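Long-range contacts in iron-containing superoxide dismutase B2 (Trypanosoma brucei, PDB 3ESF), which probably catalyses the dismutation of superoxide to hydrogen peroxide and oxygen at a bound iron(III) ion: residues 4-9 with 75-80; 18-23 with 179-184; 22-27 with 168-173; 156-161 with 189-194. The protein carries 1 engineered substitution. One frame throughout, in Å; residues are numbered along the deposited sequence.

Interaction 1 of 4, residues 4-9 with 75-80; sequences SIPPLP and NHNFYW. With FE (Fe (III) ion), chain E.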
# COMPACT_ATOMS: atom_id res chain seq x y z
N SER A 4 21.43 -1.12 -12.23
CA SER A 4 20.50 -1.61 -13.25
C SER A 4 19.75 -2.82 -12.71
O SER A 4 20.05 -3.31 -11.61
CB SER A 4 21.24 -1.95 -14.54
OG SER A 4 22.13 -3.02 -14.35
N ILE A 5 18.73 -3.24 -13.44
CA ILE A 5 18.00 -4.46 -13.09
C ILE A 5 18.02 -5.39 -14.30
O ILE A 5 18.11 -4.92 -15.43
CB ILE A 5 16.54 -4.21 -12.62
CG1 ILE A 5 15.73 -3.38 -13.65
CG2 ILE A 5 16.55 -3.61 -11.20
CD1 ILE A 5 14.20 -3.16 -13.32
N PRO A 6 17.95 -6.71 -14.05
CA PRO A 6 17.86 -7.67 -15.15
C PRO A 6 16.53 -7.51 -15.89
O PRO A 6 15.53 -7.07 -15.28
CB PRO A 6 17.91 -9.06 -14.45
CG PRO A 6 18.25 -8.81 -13.02
CD PRO A 6 17.93 -7.35 -12.71
N PRO A 7 16.50 -7.88 -17.18
CA PRO A 7 15.23 -7.84 -17.90
C PRO A 7 14.27 -8.83 -17.25
O PRO A 7 14.70 -9.70 -16.45
CB PRO A 7 15.62 -8.27 -19.33
CG PRO A 7 16.89 -9.05 -19.17
CD PRO A 7 17.60 -8.36 -18.03
N LEU A 8 12.98 -8.71 -17.55
CA LEU A 8 12.00 -9.71 -17.14
C LEU A 8 12.48 -11.08 -17.66
O LEU A 8 12.97 -11.17 -18.77
CB LEU A 8 10.62 -9.37 -17.72
CG LEU A 8 9.92 -8.14 -17.14
CD1 LEU A 8 8.88 -7.62 -18.11
CD2 LEU A 8 9.26 -8.46 -15.79
N PRO A 9 12.38 -12.13 -16.83
CA PRO A 9 12.88 -13.44 -17.26
C PRO A 9 12.14 -14.00 -18.48
O PRO A 9 12.74 -14.70 -19.28
CB PRO A 9 12.70 -14.33 -16.01
CG PRO A 9 12.56 -13.31 -14.83
CD PRO A 9 11.84 -12.16 -15.45
N ASN A 75 13.60 -7.09 -4.07
CA ASN A 75 12.31 -7.76 -3.88
C ASN A 75 11.63 -8.01 -5.22
O ASN A 75 11.10 -9.07 -5.44
CB ASN A 75 11.37 -6.96 -2.97
CG ASN A 75 11.81 -6.94 -1.52
OD1 ASN A 75 12.70 -7.69 -1.09
ND2 ASN A 75 11.20 -6.07 -0.75
N HIS A 76 11.63 -7.00 -6.10
CA HIS A 76 11.02 -7.14 -7.43
C HIS A 76 11.77 -8.09 -8.33
O HIS A 76 11.17 -8.84 -9.09
CB HIS A 76 10.87 -5.78 -8.11
CG HIS A 76 9.76 -4.96 -7.54
ND1 HIS A 76 9.90 -4.25 -6.36
CD2 HIS A 76 8.48 -4.83 -7.93
CE1 HIS A 76 8.74 -3.69 -6.07
NE2 HIS A 76 7.86 -4.04 -6.99
N ASN A 77 13.10 -8.03 -8.29
CA ASN A 77 13.92 -9.00 -9.03
C ASN A 77 13.53 -10.42 -8.62
O ASN A 77 13.30 -11.30 -9.47
CB ASN A 77 15.42 -8.79 -8.76
CG ASN A 77 15.99 -7.53 -9.45
OD1 ASN A 77 15.37 -6.95 -10.34
ND2 ASN A 77 17.22 -7.16 -9.08
N PHE A 78 13.46 -10.63 -7.31
CA PHE A 78 13.16 -11.94 -6.75
C PHE A 78 11.73 -12.38 -7.10
O PHE A 78 11.47 -13.55 -7.42
CB PHE A 78 13.37 -11.91 -5.23
CG PHE A 78 13.68 -13.25 -4.64
CD1 PHE A 78 14.96 -13.81 -4.79
CD2 PHE A 78 12.71 -13.97 -3.97
CE1 PHE A 78 15.25 -15.07 -4.25
CE2 PHE A 78 13.00 -15.22 -3.42
CZ PHE A 78 14.26 -15.77 -3.57
N TYR A 79 10.80 -11.43 -7.04
CA TYR A 79 9.40 -11.63 -7.47
C TYR A 79 9.24 -12.14 -8.91
O TYR A 79 8.51 -13.10 -9.14
CB TYR A 79 8.66 -10.30 -7.31
CG TYR A 79 7.22 -10.27 -7.79
CD1 TYR A 79 6.27 -11.19 -7.30
CD2 TYR A 79 6.81 -9.31 -8.73
CE1 TYR A 79 4.94 -11.13 -7.71
CE2 TYR A 79 5.50 -9.25 -9.16
CZ TYR A 79 4.56 -10.15 -8.64
OH TYR A 79 3.25 -10.07 -9.07
N TRP A 80 9.86 -11.48 -9.89
CA TRP A 80 9.78 -11.92 -11.29
C TRP A 80 10.34 -13.32 -11.45
O TRP A 80 9.77 -14.12 -12.18
CB TRP A 80 10.47 -10.96 -12.28
CG TRP A 80 10.01 -9.54 -12.25
CD1 TRP A 80 10.79 -8.44 -12.08
CD2 TRP A 80 8.65 -9.07 -12.37
NE1 TRP A 80 10.01 -7.31 -12.07
CE2 TRP A 80 8.70 -7.66 -12.25
CE3 TRP A 80 7.41 -9.69 -12.56
CZ2 TRP A 80 7.56 -6.85 -12.33
CZ3 TRP A 80 6.26 -8.90 -12.64
CH2 TRP A 80 6.35 -7.49 -12.53
FE FE E . 5.71 -4.02 -6.79
O HOH W 1 19.64 -5.30 -9.51
O HOH W 2 14.47 -7.73 -12.77
O HOH W 3 6.00 -3.62 -4.71
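L8 lays one methyl, CD2, on the indole of W80, a CH-pi contact that holds the N-terminal arm of this iron superoxide dismutase against helix 64-81 of the alpha-hairpin domain. CD2 of L8 stands 3.6 Å from the centroid of the W80 five-membered ring and 13° off the ring normal, over the face. CG of W80 lies beside the backbone N (chi1 -56°), which brings the indole under L8. CD2 of Y79 lies against the opposite face, displaced toward the rim. P9 closes on the root of the same side chain, with its CD 3.7 Å from CB of W80.

Nearer the start of the arm, the amide tip of N77 touches I5 and P6, OD1 lying 3.5 Å from CD of P6. Water takes over where direct hydrogen bonds between the segments are lacking. Water 1 donates to O of S4 and accepts from ND2 of N77; water 2 donates both to O of P6 and to OD1 of N77, 2.7 Å from OD1. Together they fix which end of the amide is which.

NE1 of W80 is hydrogen-bonded to H33 on helix 22-45, and O of W80 accepts a hydrogen bond from NE1 of W10. Helix 64-81 also carries H76, a ligand of the iron(III) ion alongside H28, D161, H165 and water 3. ND1 of H76 is bonded to O of Q72, while NE2 of H76 binds the iron at 2.2 Å.

Interaction 2 of 4, residues 18-23 with 179-184; sequences KGISKE and VQTFWN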
# COMPACT_ATOMS: atom_id res chain seq x y z
N LYS A 18 -1.39 -16.99 -18.39
CA LYS A 18 -1.68 -17.52 -17.05
C LYS A 18 -2.24 -16.50 -16.04
O LYS A 18 -2.34 -16.78 -14.84
CB LYS A 18 -0.47 -18.24 -16.45
CG LYS A 18 -0.59 -19.78 -16.55
CD LYS A 18 0.75 -20.46 -16.65
CE LYS A 18 0.62 -21.98 -16.68
NZ LYS A 18 0.41 -22.45 -15.27
N GLY A 19 -2.60 -15.32 -16.51
CA GLY A 19 -3.35 -14.40 -15.66
C GLY A 19 -2.63 -13.16 -15.17
O GLY A 19 -3.14 -12.47 -14.29
N ILE A 20 -1.45 -12.87 -15.71
CA ILE A 20 -0.83 -11.57 -15.43
C ILE A 20 -0.54 -10.88 -16.77
O ILE A 20 0.34 -11.29 -17.50
CB ILE A 20 0.42 -11.65 -14.46
CG1 ILE A 20 0.07 -12.37 -13.14
CG2 ILE A 20 0.90 -10.26 -14.10
CD1 ILE A 20 1.19 -12.52 -12.10
N SER A 21 -1.31 -9.84 -17.09
CA SER A 21 -1.34 -9.30 -18.45
C SER A 21 -0.08 -8.51 -18.80
O SER A 21 0.67 -8.02 -17.92
CB SER A 21 -2.57 -8.39 -18.61
OG SER A 21 -2.40 -7.16 -17.91
N LYS A 22 0.13 -8.35 -20.10
CA LYS A 22 1.17 -7.50 -20.61
C LYS A 22 1.11 -6.10 -19.98
O LYS A 22 2.13 -5.59 -19.55
CB LYS A 22 1.08 -7.44 -22.14
CG LYS A 22 2.31 -6.90 -22.81
CD LYS A 22 2.05 -6.65 -24.29
CE LYS A 22 2.98 -5.56 -24.81
NZ LYS A 22 3.13 -5.61 -26.30
N GLU A 23 -0.09 -5.50 -19.93
CA GLU A 23 -0.26 -4.18 -19.31
C GLU A 23 0.10 -4.13 -17.82
O GLU A 23 0.79 -3.22 -17.40
CB GLU A 23 -1.64 -3.56 -19.58
CG GLU A 23 -1.72 -2.08 -19.11
CD GLU A 23 -3.09 -1.45 -19.30
OE1 GLU A 23 -4.11 -2.13 -19.05
OE2 GLU A 23 -3.14 -0.26 -19.71
N VAL A 179 -3.81 -13.90 -5.87
CA VAL A 179 -3.00 -14.91 -5.19
C VAL A 179 -3.22 -16.32 -5.78
O VAL A 179 -2.27 -17.13 -5.90
CB VAL A 179 -3.19 -14.87 -3.67
CG1 VAL A 179 -2.45 -16.04 -3.00
CG2 VAL A 179 -2.65 -13.55 -3.16
N GLN A 180 -4.46 -16.60 -6.17
CA GLN A 180 -4.77 -17.85 -6.87
C GLN A 180 -4.01 -17.94 -8.21
O GLN A 180 -3.43 -18.97 -8.55
CB GLN A 180 -6.30 -18.00 -7.05
CG GLN A 180 -7.06 -18.46 -5.76
CD GLN A 180 -6.36 -19.62 -4.97
OE1 GLN A 180 -6.29 -20.76 -5.43
NE2 GLN A 180 -5.84 -19.30 -3.78
N THR A 181 -3.98 -16.83 -8.95
CA THR A 181 -3.12 -16.71 -10.13
C THR A 181 -1.61 -16.91 -9.81
O THR A 181 -0.93 -17.61 -10.55
CB THR A 181 -3.40 -15.39 -10.86
OG1 THR A 181 -4.69 -15.51 -11.47
CG2 THR A 181 -2.31 -15.08 -11.90
N PHE A 182 -1.13 -16.36 -8.69
CA PHE A 182 0.25 -16.61 -8.25
C PHE A 182 0.57 -18.10 -8.13
O PHE A 182 1.65 -18.56 -8.54
CB PHE A 182 0.60 -15.87 -6.94
CG PHE A 182 2.03 -16.09 -6.49
CD1 PHE A 182 3.07 -15.38 -7.08
CD2 PHE A 182 2.33 -17.04 -5.48
CE1 PHE A 182 4.40 -15.61 -6.70
CE2 PHE A 182 3.63 -17.28 -5.10
CZ PHE A 182 4.68 -16.57 -5.71
N TRP A 183 -0.36 -18.87 -7.58
CA TRP A 183 -0.21 -20.34 -7.51
C TRP A 183 -0.15 -21.05 -8.87
O TRP A 183 0.38 -22.17 -8.98
CB TRP A 183 -1.33 -20.92 -6.67
CG TRP A 183 -1.22 -20.59 -5.22
CD1 TRP A 183 -2.16 -19.97 -4.46
CD2 TRP A 183 -0.12 -20.88 -4.36
NE1 TRP A 183 -1.71 -19.84 -3.16
CE2 TRP A 183 -0.45 -20.38 -3.07
CE3 TRP A 183 1.13 -21.50 -4.54
CZ2 TRP A 183 0.41 -20.50 -1.96
CZ3 TRP A 183 2.00 -21.61 -3.44
CH2 TRP A 183 1.62 -21.11 -2.16
N ASN A 184 -0.67 -20.39 -9.90
CA ASN A 184 -0.58 -20.95 -11.26
C ASN A 184 0.71 -20.60 -11.98
O ASN A 184 0.99 -21.16 -13.03
CB ASN A 184 -1.79 -20.53 -12.12
CG ASN A 184 -3.08 -21.22 -11.69
OD1 ASN A 184 -3.09 -22.41 -11.32
ND2 ASN A 184 -4.19 -20.48 -11.77
O HOH W 4 -4.42 -17.76 -13.20
O HOH W 5 -0.95 -23.95 -13.61
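The ammonium of K18 is gripped chiefly by O of N184 and by water 5. This is an inter-domain contact of the Fe/Mn superoxide dismutase fold: the loop leading into helix 22-45 of the alpha-hairpin domain lies along helix 175-185 of the C-terminal domain. NZ of K18 donates to O of N184 at 2.6 Å, lying in the carbonyl plane at a C=O...N angle of 154°, and to water 5 at 2.6 Å; a weak bond to O of G87 adds a third partner. The lysine chain is extended at chi2 and chi3, then bends at its last torsion (chi4 -79°), which drops NZ onto the carbonyl. A positive charge here, near the C-terminal end of helix 175-185, would be expected to suit the partial negative charge of that end.

T181 is the wedge. Its CG2, anti to the backbone N, points into the bend of the loop, 3.4 Å from O of K18, 3.6 Å from O of G19 and 3.8 Å from CG1 of I20. The loop comes this close at G19, which has no side chain and a positive phi of 110°. The hydroxyl of T181 pairs with OH of Y171, which also bonds O of G19.

Beyond the loop, S21 N-caps helix 22-45, its OG bonded to N of Q24. Water 4 stitches the polar rim: it donates to O of K18 at 2.8 Å, accepts from ND2 of N184 at 3.1 Å and lies 2.9 Å from OG1 of T181.

Interaction 3 of 4, residues 22-27 with 168-173; sequences KEQVTF and YIDYKN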
# COMPACT_ATOMS: atom_id res chain seq x y z
N LYS A 22 0.13 -8.35 -20.10
CA LYS A 22 1.17 -7.50 -20.61
C LYS A 22 1.11 -6.10 -19.98
O LYS A 22 2.13 -5.59 -19.55
CB LYS A 22 1.08 -7.44 -22.14
CG LYS A 22 2.31 -6.90 -22.81
CD LYS A 22 2.05 -6.65 -24.29
CE LYS A 22 2.98 -5.56 -24.81
NZ LYS A 22 3.13 -5.61 -26.30
N GLU A 23 -0.09 -5.50 -19.93
CA GLU A 23 -0.26 -4.18 -19.31
C GLU A 23 0.10 -4.13 -17.82
O GLU A 23 0.79 -3.22 -17.40
CB GLU A 23 -1.64 -3.56 -19.58
CG GLU A 23 -1.72 -2.08 -19.11
CD GLU A 23 -3.09 -1.45 -19.30
OE1 GLU A 23 -4.11 -2.13 -19.05
OE2 GLU A 23 -3.14 -0.26 -19.71
N GLN A 24 -0.37 -5.11 -17.05
CA GLN A 24 0.00 -5.26 -15.63
C GLN A 24 1.52 -5.38 -15.39
O GLN A 24 2.09 -4.69 -14.54
CB GLN A 24 -0.73 -6.47 -15.00
CG GLN A 24 -0.49 -6.66 -13.49
CD GLN A 24 -1.00 -5.49 -12.64
OE1 GLN A 24 -2.16 -5.49 -12.20
NE2 GLN A 24 -0.13 -4.50 -12.38
N VAL A 25 2.16 -6.29 -16.12
CA VAL A 25 3.61 -6.46 -16.06
C VAL A 25 4.38 -5.20 -16.55
O VAL A 25 5.41 -4.84 -15.97
CB VAL A 25 4.05 -7.74 -16.85
CG1 VAL A 25 5.58 -7.88 -16.90
CG2 VAL A 25 3.39 -9.01 -16.24
N THR A 26 3.88 -4.56 -17.60
CA THR A 26 4.52 -3.33 -18.15
C THR A 26 4.56 -2.21 -17.13
O THR A 26 5.63 -1.67 -16.86
CB THR A 26 3.83 -2.82 -19.42
OG1 THR A 26 3.97 -3.80 -20.44
CG2 THR A 26 4.49 -1.55 -19.91
N PHE A 27 3.40 -1.85 -16.57
CA PHE A 27 3.40 -0.78 -15.54
C PHE A 27 4.27 -1.18 -14.36
O PHE A 27 5.04 -0.36 -13.85
CB PHE A 27 1.98 -0.35 -15.12
CG PHE A 27 1.36 0.65 -16.05
CD1 PHE A 27 1.56 2.02 -15.86
CD2 PHE A 27 0.63 0.23 -17.16
CE1 PHE A 27 1.01 2.96 -16.74
CE2 PHE A 27 0.07 1.15 -18.03
CZ PHE A 27 0.27 2.52 -17.83
N TYR A 168 -3.51 -4.48 -9.31
CA TYR A 168 -4.69 -3.61 -9.48
C TYR A 168 -5.23 -3.53 -10.91
O TYR A 168 -6.45 -3.46 -11.11
CB TYR A 168 -4.51 -2.21 -8.86
CG TYR A 168 -5.78 -1.82 -8.14
CD1 TYR A 168 -6.03 -2.27 -6.82
CD2 TYR A 168 -6.78 -1.08 -8.79
CE1 TYR A 168 -7.22 -1.97 -6.16
CE2 TYR A 168 -7.98 -0.78 -8.14
CZ TYR A 168 -8.19 -1.23 -6.83
OH TYR A 168 -9.38 -0.96 -6.22
N ILE A 169 -4.34 -3.56 -11.90
CA ILE A 169 -4.73 -3.49 -13.32
C ILE A 169 -5.55 -4.73 -13.73
O ILE A 169 -6.59 -4.58 -14.37
CB ILE A 169 -3.51 -3.25 -14.27
CG1 ILE A 169 -2.94 -1.83 -14.04
CG2 ILE A 169 -3.87 -3.46 -15.73
CD1 ILE A 169 -1.62 -1.53 -14.73
N ASP A 170 -5.09 -5.92 -13.34
CA ASP A 170 -5.78 -7.16 -13.73
C ASP A 170 -6.92 -7.57 -12.78
O ASP A 170 -7.88 -8.21 -13.20
CB ASP A 170 -4.80 -8.34 -13.79
CG ASP A 170 -3.82 -8.25 -14.95
OD1 ASP A 170 -4.00 -7.41 -15.85
OD2 ASP A 170 -2.83 -9.03 -14.93
N TYR A 171 -6.79 -7.23 -11.49
CA TYR A 171 -7.66 -7.79 -10.44
C TYR A 171 -8.41 -6.76 -9.59
O TYR A 171 -9.26 -7.13 -8.73
CB TYR A 171 -6.84 -8.73 -9.53
CG TYR A 171 -6.34 -9.91 -10.29
CD1 TYR A 171 -7.23 -10.92 -10.68
CD2 TYR A 171 -4.98 -10.01 -10.70
CE1 TYR A 171 -6.80 -12.01 -11.44
CE2 TYR A 171 -4.55 -11.12 -11.46
CZ TYR A 171 -5.46 -12.11 -11.83
OH TYR A 171 -5.07 -13.19 -12.61
N LYS A 172 -8.08 -5.49 -9.81
CA LYS A 172 -8.51 -4.40 -8.95
C LYS A 172 -8.34 -4.80 -7.49
O LYS A 172 -7.27 -5.25 -7.07
CB LYS A 172 -9.97 -4.00 -9.26
CG LYS A 172 -10.27 -3.85 -10.75
CD LYS A 172 -10.17 -2.42 -11.19
CE LYS A 172 -10.46 -2.26 -12.66
NZ LYS A 172 -9.19 -2.53 -13.39
N ASN A 173 -9.42 -4.67 -6.73
CA ASN A 173 -9.45 -5.00 -5.30
C ASN A 173 -9.30 -6.48 -4.96
O ASN A 173 -9.10 -6.81 -3.79
CB ASN A 173 -10.80 -4.52 -4.75
CG ASN A 173 -11.95 -5.38 -5.23
OD1 ASN A 173 -12.38 -5.28 -6.37
ND2 ASN A 173 -12.44 -6.25 -4.35
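Q24 reaches I169 and D170 by leaving helix 22-45 with CG anti to the backbone N (chi1 -176°) and then bending at chi2 (63°), which carries its amide to the start of the short helix 168-171. There OE1 of Q24 accepts from N of D170 at 3.2 Å, with an N-H...O angle of 155° and the donor tilted out of the amide plane. A weak, strongly bent bond from N of I169 reaches the same OE1 of Q24 at 2.9 Å. The other end of the amide, NE2, makes a weak hydrogen bond to O of H165, an iron ligand.

I169 also touches E23 and F27, a turn apart on helix 22-45: its CD1 lies 3.8 Å from CD2 of F27, and its CG2 is 3.6 Å from OE1 of E23. The carboxylate of D170 settles beside the aliphatic base of Q24, OD2 of D170 being 3.3 Å from CB of Q24, and OD1 of D170 binds OG of S21.

The second subunit packs close by, with Y168 OH hydrogen-bonded to NE2 of H32 of that subunit and F27 touching N173 of that subunit.

One neutral amide oxygen therefore serves the N-H of D170 and, weakly, that of I169, while the serine hydroxyl and the adjacent helix start probably temper the negative charge of D170. The contact joins the alpha-hairpin and C-terminal domains through this oxygen together with the packing of I169 on E23, Q24 and F27.

Interaction 4 of 4, residues 156-161 with 189-194; sequences PILTCD and DHAENQ. Engineered in segment 156-161: T159 (natural residue Ala). With FE (Fe (III) ion), chain E.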
# COMPACT_ATOMS: atom_id res chain seq x y z
N PRO A 156 15.78 -16.11 1.31
CA PRO A 156 14.52 -16.13 0.58
C PRO A 156 14.51 -17.25 -0.47
O PRO A 156 15.54 -17.56 -1.07
CB PRO A 156 14.45 -14.74 -0.05
CG PRO A 156 15.85 -14.31 -0.17
CD PRO A 156 16.59 -14.93 0.98
N ILE A 157 13.33 -17.83 -0.66
CA ILE A 157 13.11 -18.94 -1.58
C ILE A 157 12.12 -18.46 -2.65
O ILE A 157 12.37 -18.61 -3.83
CB ILE A 157 12.53 -20.20 -0.83
CG1 ILE A 157 13.49 -20.71 0.27
CG2 ILE A 157 12.09 -21.28 -1.82
CD1 ILE A 157 14.96 -21.01 -0.18
N LEU A 158 11.01 -17.88 -2.21
CA LEU A 158 9.99 -17.35 -3.13
C LEU A 158 9.38 -16.08 -2.56
O LEU A 158 9.34 -15.91 -1.34
CB LEU A 158 8.84 -18.36 -3.33
CG LEU A 158 8.91 -19.61 -4.20
CD1 LEU A 158 7.74 -20.49 -3.89
CD2 LEU A 158 8.97 -19.30 -5.71
N THR A 159 8.88 -15.21 -3.43
CA THR A 159 8.06 -14.08 -2.95
C THR A 159 6.88 -13.77 -3.88
O THR A 159 6.96 -13.96 -5.10
CB THR A 159 8.92 -12.78 -2.65
OG1 THR A 159 8.19 -11.88 -1.79
CG2 THR A 159 9.32 -12.08 -3.93
N CYS A 160 5.79 -13.33 -3.27
CA CYS A 160 4.67 -12.72 -3.99
C CYS A 160 4.46 -11.27 -3.50
O CYS A 160 4.21 -11.04 -2.30
CB CYS A 160 3.40 -13.56 -3.75
SG CYS A 160 1.92 -12.87 -4.52
N ASP A 161 4.58 -10.31 -4.44
CA ASP A 161 4.32 -8.88 -4.19
C ASP A 161 2.84 -8.72 -3.94
O ASP A 161 2.04 -9.17 -4.76
CB ASP A 161 4.71 -8.05 -5.46
CG ASP A 161 4.78 -6.56 -5.21
OD1 ASP A 161 4.54 -6.11 -4.08
OD2 ASP A 161 5.14 -5.79 -6.16
N ASP A 189 11.33 -24.22 -10.10
CA ASP A 189 12.73 -24.30 -10.57
C ASP A 189 13.61 -23.29 -9.82
O ASP A 189 14.67 -23.66 -9.30
CB ASP A 189 12.85 -24.04 -12.09
CG ASP A 189 11.95 -24.94 -12.95
OD1 ASP A 189 11.15 -25.75 -12.38
OD2 ASP A 189 12.05 -24.86 -14.21
N HIS A 190 13.16 -22.04 -9.78
CA HIS A 190 13.82 -20.96 -9.04
C HIS A 190 13.86 -21.23 -7.54
O HIS A 190 14.89 -21.06 -6.91
CB HIS A 190 13.13 -19.62 -9.32
CG HIS A 190 13.65 -18.49 -8.49
ND1 HIS A 190 12.98 -17.99 -7.39
CD2 HIS A 190 14.79 -17.77 -8.59
CE1 HIS A 190 13.69 -17.01 -6.86
NE2 HIS A 190 14.79 -16.85 -7.57
N ALA A 191 12.73 -21.66 -6.99
CA ALA A 191 12.62 -21.96 -5.57
C ALA A 191 13.59 -23.09 -5.15
O ALA A 191 14.29 -22.96 -4.14
CB ALA A 191 11.18 -22.32 -5.22
N GLU A 192 13.64 -24.16 -5.94
CA GLU A 192 14.56 -25.28 -5.72
C GLU A 192 16.04 -24.89 -5.74
O GLU A 192 16.80 -25.32 -4.88
CB GLU A 192 14.34 -26.36 -6.76
CG GLU A 192 14.93 -27.68 -6.40
CD GLU A 192 14.62 -28.71 -7.45
OE1 GLU A 192 15.03 -28.50 -8.62
OE2 GLU A 192 13.94 -29.71 -7.12
N ASN A 193 16.41 -24.09 -6.73
CA ASN A 193 17.76 -23.55 -6.82
C ASN A 193 18.12 -22.62 -5.64
O ASN A 193 19.24 -22.70 -5.12
CB ASN A 193 17.99 -22.86 -8.18
CG ASN A 193 18.16 -23.87 -9.36
OD1 ASN A 193 18.25 -25.12 -9.19
ND2 ASN A 193 18.23 -23.31 -10.56
N GLN A 194 17.18 -21.79 -5.20
CA GLN A 194 17.38 -20.97 -3.98
C GLN A 194 17.61 -21.86 -2.76
O GLN A 194 18.55 -21.63 -1.98
CB GLN A 194 16.19 -20.02 -3.75
CG GLN A 194 15.95 -18.98 -4.87
CD GLN A 194 17.25 -18.43 -5.44
OE1 GLN A 194 17.95 -17.67 -4.76
NE2 GLN A 194 17.60 -18.84 -6.67
FE FE E . 5.71 -4.02 -6.79
O HOH W 3 6.00 -3.62 -4.71
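Strand 156-161 and helix 189-194 run roughly antiparallel, their N-to-C directions 147° apart and their axes 7.1 Å from each other at closest approach, with I157 and A191 facing one another. The strand is an outer member of the three-stranded antiparallel sheet of the C-terminal alpha/beta domain, and it is broken by a classic beta bulge at I157 and L158, both set against L128. The bulge lets two successive side chains reach the helix. They converge on the one methyl of A191: CG2 of I157 lies 3.7 Å from CB of A191, and CG of L158 is also 3.7 Å from that CB.

The other branch of I157 slides past Q194 in the opposite direction, its CD1 3.9 Å from CB of Q194. The stem of Q194 lies close over the strand, CB standing 3.7 Å from O of P156, but the chain bends at chi2 (-39°) and the amide leads away. CG of Q194 also covers one face of the H190 imidazole, 3.5 Å above its plane and toward the rim. That ring meets F78 edge-to-face, which brings helix 64-81 against the same corner. NZ of K155 is hydrogen-bonded to O of Q194.

Farther along the strand, the engineered T159 bonds O of A126 through OG1, and its N is bonded to OG of S82. The strand ends at the metal: OD2 of D161 binds the iron(III) ion at 2.0 Å, while OD1 of D161 accepts from N of W163 and takes a weak bond from water 3 at 3.0 Å.

Overall arrangement
Interactions 1 and 4 meet at the iron, to which each supplies a ligand: NE2 of H76 and OD2 of D161 lie 3.3 Å apart on the metal, and water 3 belongs to both. Their centres are about 12 Å apart, and F78 and Y79 pack on the strand between them. Interactions 2 and 3 both use the start of helix 22-45, which also carries the iron ligand H28. Packing ties them together, CG2 of I20 lying 3.5 Å from CG2 of V25. V25 also links interaction 3 to L8 of interaction 1, while F182 joins interaction 2 to T159 and C160 of interaction 4. Interactions 3 and 4 do not touch.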